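Local coordinates for protein probable aminotransferase (Pseudomonas aeruginosa, PDB 5YKR) that is a probable class-III aminotransferase, a dimeric enzyme of the pyridoxal phosphate-dependent superfamily that carries this cofactor as a covalent adduct of one of its own side chains, at residues A[28-33]-A[71-76]; A[225-230]-A[261-266]; A[232-237]-A[383-388]. All blocks are in the same frame, centred on the assembly; numbering follows the deposited sequence. Where two conformers were deposited one is given.

Contact 1 of 3, residues A[28-33]-A[71-76]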
ATOM      1  N   PRO A  28      10.302 -30.157   9.885  1.00 19.07           N
ATOM      2  CA  PRO A  28       9.051 -30.872   9.585  1.00 17.13           C
ATOM      3  C   PRO A  28       7.764 -30.116   9.937  1.00 18.13           C
ATOM      4  O   PRO A  28       6.771 -30.246   9.246  1.00 18.51           O
ATOM      5  CB  PRO A  28       9.191 -32.183  10.390  1.00 18.81           C
ATOM      6  CG  PRO A  28      10.118 -31.832  11.523  1.00 20.00           C
ATOM      7  CD  PRO A  28      11.106 -30.869  10.880  1.00 19.03           C
ATOM      8  N   ARG A  29       7.780 -29.348  11.006  1.00 18.56           N
ATOM      9  CA  ARG A  29       6.600 -28.601  11.380  1.00 16.48           C
ATOM     10  C   ARG A  29       6.311 -27.470  10.377  1.00 15.77           C
ATOM     11  O   ARG A  29       5.156 -27.240  10.064  1.00 16.89           O
ATOM     12  CB  ARG A  29       6.702 -28.067  12.802  1.00 18.91           C
ATOM     13  CG  ARG A  29       6.773 -29.152  13.846  1.00 20.66           C
ATOM     14  CD  ARG A  29       7.023 -28.598  15.225  1.00 26.02           C
ATOM     15  NE  ARG A  29       5.923 -27.782  15.700  1.00 32.09           N
ATOM     16  CZ  ARG A  29       5.858 -27.263  16.924  1.00 37.87           C
ATOM     17  NH1 ARG A  29       6.822 -27.491  17.833  1.00 42.58           N
ATOM     18  NH2 ARG A  29       4.798 -26.541  17.263  1.00 42.90           N
ATOM     19  N   SER A  30       7.325 -26.805   9.840  1.00 15.74           N
ATOM     20  CA  SER A  30       7.068 -25.833   8.759  1.00 15.62           C
ATOM     21  C   SER A  30       6.501 -26.520   7.529  1.00 14.31           C
ATOM     22  O   SER A  30       5.594 -25.975   6.901  1.00 15.69           O
ATOM     23  CB  SER A  30       8.326 -24.998   8.434  1.00 14.71           C
ATOM     24  OG  SER A  30       8.486 -24.014   9.426  1.00 15.34           O
ATOM     25  N   ALA A  31       6.989 -27.730   7.226  1.00 15.62           N
ATOM     26  CA  ALA A  31       6.460 -28.488   6.076  1.00 16.79           C
ATOM     27  C   ALA A  31       5.005 -28.892   6.277  1.00 17.34           C
ATOM     28  O   ALA A  31       4.200 -28.815   5.367  1.00 17.67           O
ATOM     29  CB  ALA A  31       7.336 -29.694   5.772  1.00 18.90           C
ATOM     30  N   GLN A  32       4.667 -29.310   7.482  1.00 18.77           N
ATOM     31  CA  GLN A  32       3.287 -29.631   7.823  1.00 19.99           C
ATOM     32  C   GLN A  32       2.411 -28.393   7.702  1.00 18.13           C
ATOM     33  O   GLN A  32       1.287 -28.437   7.158  1.00 19.11           O
ATOM     34  CB  GLN A  32       3.245 -30.232   9.235  1.00 22.61           C
ATOM     35  CG  GLN A  32       1.891 -30.503   9.876  1.00 29.06           C
ATOM     36  CD  GLN A  32       2.054 -31.089  11.307  1.00 41.16           C
ATOM     37  OE1 GLN A  32       3.023 -30.772  12.057  1.00 48.50           O
ATOM     38  NE2 GLN A  32       1.118 -31.962  11.694  1.00 52.08           N
ATOM     39  N   ALA A  33       2.920 -27.277   8.212  1.00 17.31           N
ATOM     40  CA  ALA A  33       2.196 -26.013   8.091  1.00 17.45           C
ATOM     41  C   ALA A  33       1.957 -25.644   6.628  1.00 16.34           C
ATOM     42  O   ALA A  33       0.913 -25.122   6.283  1.00 16.38           O
ATOM     43  CB  ALA A  33       2.925 -24.898   8.818  1.00 16.64           C
ATOM     44  N   ASP A  71      12.407 -20.467  14.442  1.00 14.06           N
ATOM     45  CA  ASP A  71      11.267 -21.022  13.711  1.00 14.37           C
ATOM     46  C   ASP A  71      10.417 -21.967  14.587  1.00 14.87           C
ATOM     47  O   ASP A  71      10.742 -22.235  15.735  1.00 15.77           O
ATOM     48  CB  ASP A  71      11.712 -21.628  12.374  1.00 14.50           C
ATOM     49  CG  ASP A  71      12.451 -22.950  12.491  1.00 14.68           C
ATOM     50  OD1 ASP A  71      12.381 -23.583  13.562  1.00 15.27           O
ATOM     51  OD2 ASP A  71      13.046 -23.367  11.460  1.00 15.68           O
ATOM     52  N   ILE A  72       9.336 -22.483  14.031  1.00 14.65           N
ATOM     53  CA  ILE A  72       8.442 -23.324  14.798  1.00 16.19           C
ATOM     54  C   ILE A  72       8.962 -24.723  15.044  1.00 15.79           C
ATOM     55  O   ILE A  72       8.385 -25.441  15.850  1.00 18.39           O
ATOM     56  CB  ILE A  72       7.018 -23.358  14.200  1.00 15.97           C
ATOM     57  CG1 ILE A  72       6.984 -23.964  12.797  1.00 16.73           C
ATOM     58  CG2 ILE A  72       6.368 -21.946  14.237  1.00 17.30           C
ATOM     59  CD1 ILE A  72       5.559 -24.271  12.341  1.00 17.49           C
ATOM     60  N   ASP A  73      10.053 -25.103  14.354  1.00 17.53           N
ATOM     61  CA  ASP A  73      10.791 -26.330  14.645  1.00 17.91           C
ATOM     62  C   ASP A  73      11.874 -26.124  15.721  1.00 18.75           C
ATOM     63  O   ASP A  73      12.616 -27.057  16.025  1.00 22.93           O
ATOM     64  CB  ASP A  73      11.380 -26.920  13.369  1.00 20.00           C
ATOM     65  CG  ASP A  73      10.315 -27.551  12.488  1.00 18.93           C
ATOM     66  OD1 ASP A  73       9.839 -28.680  12.827  1.00 21.35           O
ATOM     67  OD2 ASP A  73       9.970 -26.932  11.451  1.00 19.88           O
ATOM     68  N   GLY A  74      11.992 -24.909  16.273  1.00 18.90           N
ATOM     69  CA  GLY A  74      13.025 -24.626  17.247  1.00 18.51           C
ATOM     70  C   GLY A  74      14.398 -24.344  16.709  1.00 18.44           C
ATOM     71  O   GLY A  74      15.331 -24.151  17.485  1.00 20.01           O
ATOM     72  N   GLN A  75      14.539 -24.281  15.383  1.00 18.11           N
ATOM     73  CA  GLN A  75      15.797 -23.901  14.785  1.00 17.21           C
ATOM     74  C   GLN A  75      16.018 -22.426  14.977  1.00 16.65           C
ATOM     75  O   GLN A  75      15.051 -21.618  14.861  1.00 16.67           O
ATOM     76  CB  GLN A  75      15.816 -24.207  13.294  1.00 19.03           C
ATOM     77  CG  GLN A  75      15.722 -25.680  12.965  1.00 23.51           C
ATOM     78  CD  GLN A  75      17.013 -26.382  13.224  1.00 28.28           C
ATOM     79  OE1 GLN A  75      17.115 -27.112  14.182  1.00 35.05           O
ATOM     80  NE2 GLN A  75      18.041 -26.085  12.409  1.00 30.52           N
ATOM     81  N   GLN A  76      17.257 -22.053  15.217  1.00 17.09           N
ATOM     82  CA  GLN A  76      17.655 -20.660  15.444  1.00 17.00           C
ATOM     83  C   GLN A  76      18.519 -20.195  14.314  1.00 15.83           C
ATOM     84  O   GLN A  76      19.356 -20.941  13.825  1.00 18.05           O
ATOM     85  CB  GLN A  76      18.374 -20.497  16.788  1.00 19.84           C
ATOM     86  CG  GLN A  76      17.436 -20.754  17.954  1.00 25.59           C
ATOM     87  CD  GLN A  76      18.005 -20.331  19.301  1.00 29.90           C
ATOM     88  OE1 GLN A  76      18.633 -19.269  19.466  1.00 37.10           O
ATOM     89  NE2 GLN A  76      17.800 -21.195  20.276  1.00 40.29           N
TER
HETATM   90  O   HOH W   1      10.783 -24.654  10.586  1.00 23.21           O

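Contact 2 of 3, residues A[225-230]-A[261-266]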
ATOM      1  N   THR A 225      14.941   6.681 -10.521  1.00  9.52           N
ATOM      2  CA  THR A 225      16.117   5.812 -10.385  1.00  9.60           C
ATOM      3  C   THR A 225      16.536   5.637  -8.930  1.00  9.62           C
ATOM      4  O   THR A 225      16.412   6.573  -8.124  1.00  9.73           O
ATOM      5  CB  THR A 225      17.308   6.343 -11.193  1.00 11.07           C
ATOM      6  OG1 THR A 225      18.380   5.370 -11.227  1.00 11.63           O
ATOM      7  CG2 THR A 225      17.822   7.694 -10.686  1.00 11.83           C
ATOM      8  N   GLU A 226      17.096   4.475  -8.610  1.00  9.21           N
ATOM      9  CA  GLU A 226      17.958   4.372  -7.432  1.00  9.27           C
ATOM     10  C   GLU A 226      19.236   5.153  -7.737  1.00  9.98           C
ATOM     11  O   GLU A 226      19.673   5.234  -8.891  1.00 11.22           O
ATOM     12  CB  GLU A 226      18.312   2.938  -7.119  1.00 10.88           C
ATOM     13  CG  GLU A 226      17.141   2.060  -6.700  1.00  9.69           C
ATOM     14  CD  GLU A 226      17.674   0.713  -6.269  1.00  9.93           C
ATOM     15  OE1 GLU A 226      17.894  -0.172  -7.174  1.00 10.50           O
ATOM     16  OE2 GLU A 226      17.931   0.519  -5.059  1.00 11.18           O
ATOM     17  N   PRO A 227      19.897   5.692  -6.707  1.00 10.73           N
ATOM     18  CA  PRO A 227      21.194   6.347  -6.962  1.00 11.35           C
ATOM     19  C   PRO A 227      22.355   5.384  -7.188  1.00 10.85           C
ATOM     20  O   PRO A 227      23.431   5.783  -7.643  1.00 13.00           O
ATOM     21  CB  PRO A 227      21.378   7.205  -5.703  1.00 11.10           C
ATOM     22  CG  PRO A 227      20.685   6.433  -4.621  1.00 11.62           C
ATOM     23  CD  PRO A 227      19.515   5.750  -5.273  1.00 10.91           C
ATOM     24  N   PHE A 228      22.109   4.123  -6.842  1.00 11.00           N
ATOM     25  CA  PHE A 228      23.075   3.024  -6.935  1.00 11.01           C
ATOM     26  C   PHE A 228      22.153   1.822  -7.080  1.00 11.15           C
ATOM     27  O   PHE A 228      21.276   1.644  -6.225  1.00 10.84           O
ATOM     28  CB  PHE A 228      23.901   3.073  -5.637  1.00 12.74           C
ATOM     29  CG  PHE A 228      25.059   2.127  -5.556  1.00 14.22           C
ATOM     30  CD1 PHE A 228      24.904   0.760  -5.539  1.00 19.46           C
ATOM     31  CD2 PHE A 228      26.328   2.656  -5.352  1.00 14.02           C
ATOM     32  CE1 PHE A 228      26.007  -0.068  -5.425  1.00 22.32           C
ATOM     33  CE2 PHE A 228      27.438   1.855  -5.252  1.00 15.36           C
ATOM     34  CZ  PHE A 228      27.264   0.492  -5.275  1.00 20.23           C
ATOM     35  N   MET A 229      22.213   1.100  -8.211  1.00 12.24           N
ATOM     36  CA  MET A 229      21.193   0.073  -8.424  1.00 11.72           C
ATOM     37  C   MET A 229      21.440  -1.098  -7.476  1.00 12.43           C
ATOM     38  O   MET A 229      22.594  -1.500  -7.264  1.00 11.97           O
ATOM     39  CB  MET A 229      21.144  -0.401  -9.879  1.00 11.55           C
ATOM     40  CG  MET A 229      21.006   0.726 -10.857  1.00 12.10           C
ATOM     41  SD  MET A 229      20.871   0.196 -12.601  1.00 12.67           S
ATOM     42  CE  MET A 229      19.267  -0.621 -12.626  1.00 13.08           C
ATOM     43  N   THR A 230      20.380  -1.661  -6.928  1.00 11.23           N
ATOM     44  CA  THR A 230      20.479  -2.745  -5.948  1.00 11.39           C
ATOM     45  C   THR A 230      19.611  -3.930  -6.235  1.00 11.53           C
ATOM     46  O   THR A 230      19.619  -4.894  -5.478  1.00 13.45           O
ATOM     47  CB  THR A 230      20.134  -2.259  -4.525  1.00 11.08           C
ATOM     48  OG1 THR A 230      18.752  -1.905  -4.464  1.00 11.29           O
ATOM     49  CG2 THR A 230      21.023  -1.076  -4.119  1.00 12.78           C
ATOM     50  N   THR A 261      14.922   3.458  -1.207  1.00  8.12           N
ATOM     51  CA  THR A 261      14.336   2.367  -0.402  1.00  8.96           C
ATOM     52  C   THR A 261      15.369   1.312   0.059  1.00  9.72           C
ATOM     53  O   THR A 261      15.232   0.729   1.134  1.00 10.44           O
ATOM     54  CB  THR A 261      13.128   1.794  -1.146  1.00  8.83           C
ATOM     55  OG1 THR A 261      12.133   2.821  -1.287  1.00  9.48           O
ATOM     56  CG2 THR A 261      12.519   0.615  -0.430  1.00  9.22           C
ATOM     57  N   HIS A 262      16.354   1.015  -0.801  1.00  8.89           N
ATOM     58  CA  HIS A 262      17.525   0.214  -0.429  1.00  9.65           C
ATOM     59  C   HIS A 262      18.755   1.020  -0.100  1.00 10.33           C
ATOM     60  O   HIS A 262      19.500   0.642   0.823  1.00 11.60           O
ATOM     61  CB  HIS A 262      17.867  -0.828  -1.469  1.00 10.01           C
ATOM     62  CG  HIS A 262      16.959  -2.003  -1.503  1.00 10.53           C
ATOM     63  ND1 HIS A 262      16.933  -2.878  -2.577  1.00 10.56           N
ATOM     64  CD2 HIS A 262      16.156  -2.545  -0.556  1.00 11.11           C
ATOM     65  CE1 HIS A 262      16.094  -3.867  -2.309  1.00 12.37           C
ATOM     66  NE2 HIS A 262      15.601  -3.695  -1.092  1.00 12.98           N
ATOM     67  N   THR A 263      19.049   2.073  -0.849  1.00  9.46           N
ATOM     68  CA  THR A 263      20.295   2.821  -0.679  1.00 10.62           C
ATOM     69  C   THR A 263      20.336   3.645   0.612  1.00 10.39           C
ATOM     70  O   THR A 263      21.397   4.192   0.927  1.00 11.66           O
ATOM     71  CB  THR A 263      20.633   3.649  -1.895  1.00 10.05           C
ATOM     72  OG1 THR A 263      19.563   4.568  -2.134  1.00 10.60           O
ATOM     73  CG2 THR A 263      20.851   2.747  -3.133  1.00 11.75           C
ATOM     74  N   ILE A 264      19.227   3.638   1.374  1.00  9.73           N
ATOM     75  CA  ILE A 264      19.260   4.117   2.755  1.00  9.95           C
ATOM     76  C   ILE A 264      20.289   3.337   3.600  1.00 11.06           C
ATOM     77  O   ILE A 264      20.721   3.802   4.671  1.00 10.84           O
ATOM     78  CB  ILE A 264      17.838   4.080   3.350  1.00  9.85           C
ATOM     79  CG1 ILE A 264      17.724   4.829   4.684  1.00 10.12           C
ATOM     80  CG2 ILE A 264      17.357   2.641   3.485  1.00 10.33           C
ATOM     81  CD1 ILE A 264      18.111   6.307   4.617  1.00 11.09           C
ATOM     82  N   SER A 265      20.764   2.185   3.109  1.00 10.92           N
ATOM     83  CA  SER A 265      21.913   1.525   3.711  1.00 11.37           C
ATOM     84  C   SER A 265      23.189   2.366   3.757  1.00 11.73           C
ATOM     85  O   SER A 265      24.093   2.047   4.552  1.00 11.95           O
ATOM     86  CB  SER A 265      22.180   0.186   3.022  1.00 13.49           C
ATOM     87  OG  SER A 265      22.659   0.389   1.707  1.00 15.87           O
ATOM     88  N   CYS A 266      23.287   3.406   2.918  0.60 11.50           N
ATOM     89  CA  CYS A 266      24.510   4.202   2.789  0.60 12.28           C
ATOM     90  C   CYS A 266      24.757   5.145   3.944  0.60 13.00           C
ATOM     91  O   CYS A 266      25.881   5.640   4.132  0.60 17.16           O
ATOM     92  CB  CYS A 266      24.447   4.970   1.499  0.60 12.40           C
ATOM     93  SG  CYS A 266      24.535   3.884   0.062  0.60 13.85           S
TER
HETATM   94  O   HOH W   2      17.296   2.295  -3.225  1.00  9.77           O

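Contact 3 of 3, residues A[232-237]-A[383-388]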
ATOM      1  N   VAL A 232      19.518  -5.841  -9.196  1.00 14.09           N
ATOM      2  CA  VAL A 232      20.042  -6.746 -10.234  1.00 14.78           C
ATOM      3  C   VAL A 232      21.469  -7.103  -9.859  1.00 15.37           C
ATOM      4  O   VAL A 232      22.420  -6.935 -10.639  1.00 17.83           O
ATOM      5  CB  VAL A 232      19.864  -6.111 -11.653  1.00 13.89           C
ATOM      6  CG1 VAL A 232      20.651  -4.799 -11.800  1.00 14.79           C
ATOM      7  CG2 VAL A 232      20.181  -7.115 -12.722  1.00 15.51           C
ATOM      8  N   GLY A 233      21.654  -7.476  -8.596  1.00 14.64           N
ATOM      9  CA  GLY A 233      22.943  -7.218  -7.993  1.00 14.94           C
ATOM     10  C   GLY A 233      23.151  -5.709  -7.860  1.00 13.96           C
ATOM     11  O   GLY A 233      22.217  -4.909  -8.086  1.00 14.34           O
ATOM     12  N   MET A 234      24.364  -5.313  -7.536  1.00 14.19           N
ATOM     13  CA  MET A 234      24.662  -3.900  -7.344  1.00 12.58           C
ATOM     14  C   MET A 234      25.367  -3.278  -8.520  1.00 12.74           C
ATOM     15  O   MET A 234      26.351  -3.800  -8.980  1.00 14.44           O
ATOM     16  CB  MET A 234      25.515  -3.714  -6.101  1.00 13.88           C
ATOM     17  CG  MET A 234      24.733  -3.935  -4.842  1.00 14.43           C
ATOM     18  SD  MET A 234      25.810  -3.818  -3.366  1.00 14.38           S
ATOM     19  CE  MET A 234      24.534  -4.006  -2.176  1.00 15.65           C
ATOM     20  N   VAL A 235      24.845  -2.158  -9.001  1.00 12.41           N
ATOM     21  CA  VAL A 235      25.439  -1.413 -10.113  1.00 12.68           C
ATOM     22  C   VAL A 235      25.808  -0.024  -9.615  1.00 13.31           C
ATOM     23  O   VAL A 235      24.936   0.867  -9.435  1.00 14.06           O
ATOM     24  CB  VAL A 235      24.506  -1.307 -11.345  1.00 12.53           C
ATOM     25  CG1 VAL A 235      25.286  -0.661 -12.495  1.00 13.45           C
ATOM     26  CG2 VAL A 235      23.914  -2.674 -11.711  1.00 13.05           C
ATOM     27  N   PRO A 236      27.095   0.192  -9.348  1.00 13.91           N
ATOM     28  CA  PRO A 236      27.473   1.527  -8.919  1.00 14.09           C
ATOM     29  C   PRO A 236      27.365   2.573 -10.012  1.00 14.47           C
ATOM     30  O   PRO A 236      27.551   2.255 -11.202  1.00 15.34           O
ATOM     31  CB  PRO A 236      28.980   1.356  -8.571  1.00 16.94           C
ATOM     32  CG  PRO A 236      29.200  -0.088  -8.455  1.00 19.59           C
ATOM     33  CD  PRO A 236      28.225  -0.741  -9.362  1.00 16.20           C
ATOM     34  N   PRO A 237      27.058   3.813  -9.669  1.00 13.76           N
ATOM     35  CA  PRO A 237      27.144   4.902 -10.631  1.00 14.60           C
ATOM     36  C   PRO A 237      28.615   5.148 -11.013  1.00 15.33           C
ATOM     37  O   PRO A 237      29.508   5.086 -10.168  1.00 18.00           O
ATOM     38  CB  PRO A 237      26.515   6.074  -9.870  1.00 15.09           C
ATOM     39  CG  PRO A 237      26.845   5.804  -8.444  1.00 13.10           C
ATOM     40  CD  PRO A 237      26.822   4.309  -8.289  1.00 13.71           C
ATOM     41  N   GLY A 383      27.496   0.896   2.342  1.00 13.57           N
ATOM     42  CA  GLY A 383      27.188   1.036   3.749  1.00 13.86           C
ATOM     43  C   GLY A 383      26.960  -0.296   4.443  1.00 13.84           C
ATOM     44  O   GLY A 383      27.871  -1.109   4.528  1.00 15.59           O
ATOM     45  N   ALA A 384      25.740  -0.509   4.923  1.00 13.07           N
ATOM     46  CA  ALA A 384      25.343  -1.706   5.642  1.00 12.92           C
ATOM     47  C   ALA A 384      24.992  -2.899   4.768  1.00 11.86           C
ATOM     48  O   ALA A 384      24.703  -3.989   5.302  1.00 12.75           O
ATOM     49  CB  ALA A 384      24.169  -1.393   6.540  1.00 13.86           C
ATOM     50  N   ARG A 385      24.971  -2.722   3.429  1.00 12.73           N
ATOM     51  CA  ARG A 385      24.430  -3.725   2.526  1.00 11.91           C
ATOM     52  C   ARG A 385      25.546  -4.249   1.613  1.00 11.88           C
ATOM     53  O   ARG A 385      26.256  -3.446   1.012  1.00 13.82           O
ATOM     54  CB  ARG A 385      23.299  -3.062   1.693  1.00 11.34           C
ATOM     55  CG  ARG A 385      22.469  -3.976   0.835  1.00 11.01           C
ATOM     56  CD  ARG A 385      21.499  -3.166  -0.008  1.00 11.87           C
ATOM     57  NE  ARG A 385      20.591  -4.087  -0.682  1.00 14.01           N
ATOM     58  CZ  ARG A 385      19.427  -4.549  -0.155  1.00 13.62           C
ATOM     59  NH1 ARG A 385      18.987  -4.133   1.025  1.00 15.66           N
ATOM     60  NH2 ARG A 385      18.770  -5.490  -0.788  1.00 17.17           N
ATOM     61  N   VAL A 386      25.701  -5.585   1.551  1.00 11.59           N
ATOM     62  CA  VAL A 386      26.813  -6.221   0.820  1.00 12.12           C
ATOM     63  C   VAL A 386      26.241  -7.252  -0.164  1.00 12.63           C
ATOM     64  O   VAL A 386      25.407  -8.076   0.232  1.00 14.21           O
ATOM     65  CB  VAL A 386      27.731  -6.975   1.820  1.00 13.29           C
ATOM     66  CG1 VAL A 386      28.883  -7.707   1.132  1.00 14.74           C
ATOM     67  CG2 VAL A 386      28.284  -5.985   2.860  1.00 13.90           C
ATOM     68  N   GLU A 387      26.695  -7.219  -1.430  1.00 13.02           N
ATOM     69  CA  GLU A 387      26.176  -8.202  -2.403  1.00 13.32           C
ATOM     70  C   GLU A 387      27.262  -8.601  -3.375  1.00 13.55           C
ATOM     71  O   GLU A 387      27.992  -7.748  -3.869  1.00 13.75           O
ATOM     72  CB  GLU A 387      24.975  -7.597  -3.148  1.00 13.48           C
ATOM     73  CG  GLU A 387      24.320  -8.520  -4.170  1.00 14.28           C
ATOM     74  CD  GLU A 387      22.846  -8.226  -4.419  1.00 17.30           C
ATOM     75  OE1 GLU A 387      22.379  -7.130  -3.991  1.00 21.26           O
ATOM     76  OE2 GLU A 387      22.173  -9.069  -5.094  1.00 17.70           O
ATOM     77  N   TYR A 388      27.260  -9.891  -3.708  1.00 14.15           N
ATOM     78  CA  TYR A 388      28.141 -10.397  -4.742  1.00 14.64           C
ATOM     79  C   TYR A 388      27.355 -10.749  -6.043  1.00 16.96           C
ATOM     80  O   TYR A 388      26.106 -10.876  -6.046  1.00 16.71           O
ATOM     81  CB  TYR A 388      28.991 -11.555  -4.261  1.00 16.90           C
ATOM     82  CG  TYR A 388      28.253 -12.647  -3.551  1.00 17.87           C
ATOM     83  CD1 TYR A 388      27.740 -13.763  -4.257  1.00 20.26           C
ATOM     84  CD2 TYR A 388      28.078 -12.615  -2.173  1.00 18.10           C
ATOM     85  CE1 TYR A 388      27.045 -14.754  -3.598  1.00 21.65           C
ATOM     86  CE2 TYR A 388      27.413 -13.638  -1.511  1.00 19.75           C
ATOM     87  CZ  TYR A 388      26.942 -14.713  -2.227  1.00 20.76           C
ATOM     88  OH  TYR A 388      26.260 -15.732  -1.643  1.00 26.17           O
TER
HETATM   89  O   HOH W   3      26.722  -6.936  -6.462  1.00 15.64           O

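Contact 1 of 3, residues A[28-33]-A[71-76]
Asp-73 meets the backbone of Arg-29 and Ser-30 because its CG stands anti to its own carbonyl carbon, beside the backbone N (chi1 -73°), which holds the carboxylate against the first turn of helix 28-37. The two oxygens divide the work: OD1 takes the N-H of Arg-29 through its syn lone pair (N to OD1 2.8 Å), and OD2 takes that of Ser-30, also on the syn side but 22° out of the carboxylate plane (N to OD2 3.1 Å). The negative group thus faces the start of the helix, where the helix dipole would favour it. OD1 is also packed against the Pro-28 ring, 3.2 Å from its CD. The Arg-29 chain slides past the carboxylate in the opposite direction and bends at chi3 (65°), and the carbonyl O of Ile-72 lies 3.0 Å above the guanidinium plane, over one face but offset toward the rim, without a hydrogen bond. CD1 of Ile-72 rests 3.8 Å from the Arg-29 carbonyl carbon. A water donates to Asp-73 OD2 (water O to OD2 2.6 Å) and, weakly, to Asp-71 OD2, and also bonds Ser-30 OG, which has Leu-60 N as a further partner. Behind Asp-73, Asp-71 OD1 receives Gln-75 N (2.9 Å) and, weakly, Asp-73 N across the type I turn, which ends on Gly-74 at positive phi. This turn joins antiparallel strands 68-71 and 76-79, so the helix start is docked on a hairpin tip, while Glu-115 and Leu-118 of the second subunit pack against Arg-29, Ile-72 and Ala-33.

Contact 2 of 3, residues A[225-230]-A[261-266]
His-262 and Thr-230 make the direct polar link: ND1 donates to Thr-230 OG1 at 2.8 Å, the hydroxyl lying at the ring edge, 3° out of the ring plane. Beside it, Thr-263 supplies the van der Waals part. Its CG2 sits 3.3 Å from the carbonyl O of Phe-228 and 4.0 Å from CG2 of Thr-230, and its OG1 meets the Pro-227 ring tip to tip, 3.3 Å from CG; that hydroxyl has its hydrogen bond with Glu-260 OE1. One shell out, Glu-226 fixes the threonine. Thr-230 OG1 donates to the syn lone pair of Glu-226 OE2 (2.6 Å), while the Thr-230 N-H reaches OE1 from above the carboxylate plane (N to OE1 2.9 Å). With its proton committed to the glutamate, the hydroxyl presents an acceptor to the imidazole, giving a directed chain from ring to hydroxyl to carboxylate. A water extends the network, donating to Glu-226 OE2 and accepting from Thr-263 N at 3.0 Å, so this buried carboxylate oxygen serves both the threonine and the water. The Phe-228 ring swings off with CG anti to the backbone N (chi1 -174°) and packs on Tyr-271 of helix 270-275 and on strand 378-382. Both segments follow neighbouring parallel strands, 220-225 and 255-259, of the large mixed sheet, and helix 241-251 makes the beta-alpha-beta crossover between those strands; the contact therefore ties together two loops at their C-terminal ends, with Arg-385 of strand 385-389 beside the His-262 ring.

Contact 3 of 3, residues A[232-237]-A[383-388]
Arg-385 is the first residue of 383-388 to meet the other segment: its CG lies 3.7 Å from the methyl CE of Met-234. The arginine runs extended from CG to NE, and CE comes in at the guanidinium edge, near its plane, while NH1 bonds to Ser-85 OG. Val-386 offers only backbone, its carbonyl carbon 4.2 Å from CE; its side chain turns to helix 349-372. At Glu-387 the methionine is met again, CB standing 3.7 Å from CE and 3.9 Å from SD. Met-234 bridges the two residues because its chain is stretched, chi3 (176°) setting CE anti to CB. CG of Glu-387 is anti to the backbone N (chi1 -179°), and beyond it OE2 reaches 3.5 Å from CA of Gly-233, whose positive phi suits glycine. OE2 takes its hydrogen bond from Asn-429 N. A water accepts from Met-234 N (N to water O 3.1 Å) and donates to the Glu-387 carbonyl O (O to water O 3.0 Å). The loop is thus held to strand 385-389 by a thioether lying across the aliphatic parts of two charged residues, with one water as polar link and both charged ends bonded to other parts of the chain.

Overall arrangement
Contacts 2 and 3 are neighbours, their centres 8 Å apart, and their segments alternate along the chain. Met-229 O and Val-235 N (2.9 Å) and Ser-265 O and Ala-384 N (3.1 Å) are probable hydrogen bonds between them, and the Phe-228 ring packs on Pro-237. Together they join loops of the large mixed sheet to the small antiparallel sheet. Contact 2 probably lies near the cofactor: Thr-261 bonds through OG1 to N of Gly-285, next to Lys-286, which carries the pyridoxal phosphate. Contact 1 lies apart, its centre about 34 Å from that of contact 2 and 32 Å from that of contact 3, beside the second subunit.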